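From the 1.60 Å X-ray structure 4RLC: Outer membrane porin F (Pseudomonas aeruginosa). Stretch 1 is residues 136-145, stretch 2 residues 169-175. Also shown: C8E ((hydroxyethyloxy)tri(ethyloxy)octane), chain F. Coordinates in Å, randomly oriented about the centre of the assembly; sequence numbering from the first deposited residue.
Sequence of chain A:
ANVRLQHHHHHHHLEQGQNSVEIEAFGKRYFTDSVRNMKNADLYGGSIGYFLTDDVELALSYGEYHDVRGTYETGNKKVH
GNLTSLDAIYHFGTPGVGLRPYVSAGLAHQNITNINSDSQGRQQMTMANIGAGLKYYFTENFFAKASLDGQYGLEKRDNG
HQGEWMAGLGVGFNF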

# COMPACT_ATOMS: atom_id res chain seq x y z
N TYR A 136 -8.08 4.29 11.12
CA TYR A 136 -8.64 4.77 12.34
C TYR A 136 -7.49 5.31 13.19
O TYR A 136 -6.69 4.56 13.68
CB TYR A 136 -9.42 3.71 13.10
CG TYR A 136 -10.36 4.31 14.10
CD1 TYR A 136 -9.92 4.94 15.22
CD2 TYR A 136 -11.74 4.29 13.92
CE1 TYR A 136 -10.75 5.54 16.15
CE2 TYR A 136 -12.56 4.90 14.83
CZ TYR A 136 -12.07 5.47 15.98
OH TYR A 136 -12.94 6.08 16.87
N TYR A 137 -7.51 6.64 13.33
CA TYR A 137 -6.58 7.34 14.23
C TYR A 137 -7.19 7.24 15.63
O TYR A 137 -8.08 7.97 16.02
CB TYR A 137 -6.40 8.80 13.80
CG TYR A 137 -5.74 8.95 12.47
CD1 TYR A 137 -6.47 8.90 11.29
CD2 TYR A 137 -4.34 9.19 12.34
CE1 TYR A 137 -5.87 9.05 10.05
CE2 TYR A 137 -3.74 9.35 11.09
CZ TYR A 137 -4.48 9.34 9.93
OH TYR A 137 -3.89 9.45 8.66
N PHE A 138 -6.60 6.35 16.44
CA PHE A 138 -7.00 6.16 17.82
C PHE A 138 -6.28 6.99 18.84
O PHE A 138 -6.73 7.03 19.99
CB PHE A 138 -7.00 4.66 18.14
CG PHE A 138 -5.66 4.01 17.99
CD1 PHE A 138 -4.74 4.11 19.01
CD2 PHE A 138 -5.30 3.35 16.85
CE1 PHE A 138 -3.49 3.50 18.90
CE2 PHE A 138 -4.01 2.81 16.69
CZ PHE A 138 -3.14 2.86 17.76
N THR A 139 -5.14 7.61 18.46
CA THR A 139 -4.62 8.75 19.10
C THR A 139 -4.40 9.85 18.05
O THR A 139 -4.58 9.65 16.85
CB THR A 139 -3.26 8.49 19.89
OG1 THR A 139 -2.16 8.59 19.00
CG2 THR A 139 -3.24 7.13 20.58
N GLU A 140 -3.99 11.04 18.45
CA GLU A 140 -3.68 12.07 17.41
C GLU A 140 -2.60 11.60 16.42
O GLU A 140 -2.52 12.09 15.27
CB GLU A 140 -3.27 13.36 18.08
CG GLU A 140 -4.43 14.04 18.83
CD GLU A 140 -5.45 14.67 17.87
OE1 GLU A 140 -5.13 14.77 16.64
OE2 GLU A 140 -6.55 15.07 18.34
N ASN A 141 -1.70 10.70 16.86
CA ASN A 141 -0.59 10.26 16.06
C ASN A 141 -0.64 8.84 15.54
O ASN A 141 -0.14 8.60 14.41
CB ASN A 141 0.73 10.42 16.86
CG ASN A 141 0.89 11.81 17.40
OD1 ASN A 141 0.66 12.03 18.59
ND2 ASN A 141 1.31 12.77 16.55
N PHE A 142 -1.29 7.88 16.20
CA PHE A 142 -1.20 6.51 15.80
C PHE A 142 -2.52 6.04 15.12
O PHE A 142 -3.55 6.44 15.57
CB PHE A 142 -0.94 5.59 16.97
CG PHE A 142 0.48 5.71 17.52
CD1 PHE A 142 1.47 4.92 16.97
CD2 PHE A 142 0.73 6.51 18.55
CE1 PHE A 142 2.76 5.01 17.47
CE2 PHE A 142 2.06 6.66 19.06
CZ PHE A 142 3.03 5.86 18.51
N PHE A 143 -2.37 5.26 14.08
CA PHE A 143 -3.53 4.66 13.36
C PHE A 143 -3.32 3.19 13.11
O PHE A 143 -2.25 2.69 13.00
CB PHE A 143 -3.87 5.44 12.08
CG PHE A 143 -2.85 5.33 10.99
CD1 PHE A 143 -2.85 4.28 10.06
CD2 PHE A 143 -1.78 6.25 10.98
CE1 PHE A 143 -1.85 4.23 9.07
CE2 PHE A 143 -0.82 6.19 9.97
CZ PHE A 143 -0.81 5.18 9.08
N ALA A 144 -4.46 2.48 12.94
CA ALA A 144 -4.49 1.16 12.39
C ALA A 144 -5.33 1.28 11.07
O ALA A 144 -6.22 2.15 10.97
CB ALA A 144 -5.14 0.21 13.37
N LYS A 145 -5.02 0.44 10.13
CA LYS A 145 -5.65 0.50 8.77
C LYS A 145 -6.08 -0.88 8.31
O LYS A 145 -5.39 -1.87 8.57
CB LYS A 145 -4.57 1.06 7.82
CG LYS A 145 -4.78 1.03 6.33
CD LYS A 145 -3.61 1.77 5.68
CE LYS A 145 -3.25 1.36 4.26
NZ LYS A 145 -2.21 2.33 3.76
C6 C8E F . -20.83 7.13 11.38
C7 C8E F . -20.68 5.82 12.17
C8 C8E F . -19.34 5.67 12.91
O9 C8E F . -18.90 4.31 12.89
C10 C8E F . -17.48 4.11 13.03
C11 C8E F . -17.27 3.11 14.17
O12 C8E F . -15.91 2.67 14.27
C13 C8E F . -15.45 1.91 13.15
C14 C8E F . -14.47 0.87 13.67
O15 C8E F . -13.85 0.23 12.56
C16 C8E F . -12.63 0.84 12.10
C17 C8E F . -11.62 -0.23 11.71
O18 C8E F . -10.44 0.39 11.21
C19 C8E F . -9.44 -0.51 10.78
C20 C8E F . -8.60 -0.84 11.96
O21 C8E F . -8.38 -2.24 12.04
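Stretch 2, residues 169-175: LGVGFNF

Residues 169-174 lie alongside residues 142-145 as a neighbouring antiparallel strand, in extended conformation. The two strand axes approach to 4.5 Å, with their N-to-C directions at 169°. The register pairs Phe-142 with Phe-173, Phe-143 with Gly-172, Ala-144 with Val-171 and Lys-145 with Gly-170, and the contact buries 556 Å² in total.

Phe-143 and Asn-174 each have 68 Å² covered by the other stretch. Phe-143 forms a hydrogen-bonded pair with Gly-172: Phe-143 N donates to Gly-172 O at 3.0 Å, and Gly-172 N returns the bond to Phe-143 O, also at 3.0 Å. With chi1 in the p well, the Phe-143 ring folds over its partner, so that Gly-172 CA lies 3.8 Å from the centroid of the Phe-143 ring, over its face. The absence of a side chain makes this possible, since an ideal CB on Gly-172 would fall 2.3 Å from Phe-143 CZ. Lys-145 repeats the backbone pairing with Gly-170, Lys-145 N reaching Gly-170 O at 2.8 Å and Gly-170 N reaching Lys-145 O at 2.9 Å.

Asn-174 meets the turn that leads into strand 142-145. Its backbone is held twice by Asn-141: Asn-174 N donates to Asn-141 O at 2.8 Å, while the side-chain atom Asn-141 ND2 donates to Asn-174 O at 2.8 Å. The CA-to-CB bond of Asn-174 points toward stretch 1, and Asn-174 CB sits at the edge of the Tyr-137 ring, 4.3 Å from Tyr-137 CE2.

On the opposite face of the sheet from Phe-143, Phe-173 has 63 Å² covered. Its ring meets that of Phe-142 obliquely, with centroids 5.0 Å apart, planes at 48° and Phe-142 CZ 3.6 Å from Phe-173 CD1. Ala-144 and Val-171 share this face.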

# COMPACT_ATOMS: atom_id res chain seq x y z
N LEU A 169 -3.74 -5.20 6.38
CA LEU A 169 -3.82 -4.44 7.58
C LEU A 169 -2.48 -3.63 7.64
O LEU A 169 -1.53 -3.96 6.96
CB LEU A 169 -3.84 -5.30 8.84
CG LEU A 169 -5.14 -6.05 9.11
CD1 LEU A 169 -4.95 -6.98 10.30
CD2 LEU A 169 -6.22 -5.11 9.44
N GLY A 170 -2.55 -2.51 8.28
CA GLY A 170 -1.32 -1.74 8.53
C GLY A 170 -1.45 -0.90 9.79
O GLY A 170 -2.50 -0.76 10.38
N VAL A 171 -0.29 -0.39 10.25
CA VAL A 171 -0.30 0.45 11.41
C VAL A 171 0.71 1.57 11.12
O VAL A 171 1.62 1.36 10.31
CB VAL A 171 0.13 -0.31 12.67
CG1 VAL A 171 -0.72 -1.52 12.88
CG2 VAL A 171 1.53 -0.80 12.65
N GLY A 172 0.46 2.71 11.70
CA GLY A 172 1.40 3.83 11.46
C GLY A 172 1.35 4.93 12.43
O GLY A 172 0.56 4.93 13.37
N PHE A 173 2.27 5.89 12.21
CA PHE A 173 2.46 7.01 13.07
C PHE A 173 2.58 8.28 12.20
O PHE A 173 3.27 8.29 11.17
CB PHE A 173 3.82 6.76 13.83
CG PHE A 173 4.26 7.87 14.68
CD1 PHE A 173 3.63 8.16 15.86
CD2 PHE A 173 5.38 8.61 14.30
CE1 PHE A 173 4.07 9.20 16.68
CE2 PHE A 173 5.83 9.64 15.14
CZ PHE A 173 5.16 9.94 16.30
N ASN A 174 1.81 9.28 12.56
CA ASN A 174 1.72 10.57 11.91
C ASN A 174 2.35 11.60 12.79
O ASN A 174 2.06 11.75 14.01
CB ASN A 174 0.24 10.92 11.60
CG ASN A 174 0.08 12.28 10.95
OD1 ASN A 174 0.44 13.32 11.50
ND2 ASN A 174 -0.52 12.27 9.80
N PHE A 175 3.29 12.33 12.20
CA PHE A 175 3.98 13.41 12.92
C PHE A 175 3.96 14.69 12.09
O PHE A 175 3.90 14.72 10.87
CB PHE A 175 5.39 13.00 13.37
CG PHE A 175 6.25 12.42 12.31
CD1 PHE A 175 6.09 11.10 11.93
CD2 PHE A 175 7.17 13.21 11.61
CE1 PHE A 175 6.81 10.54 10.91
CE2 PHE A 175 7.92 12.67 10.59
CZ PHE A 175 7.75 11.33 10.23
OXT PHE A 175 3.98 15.78 12.70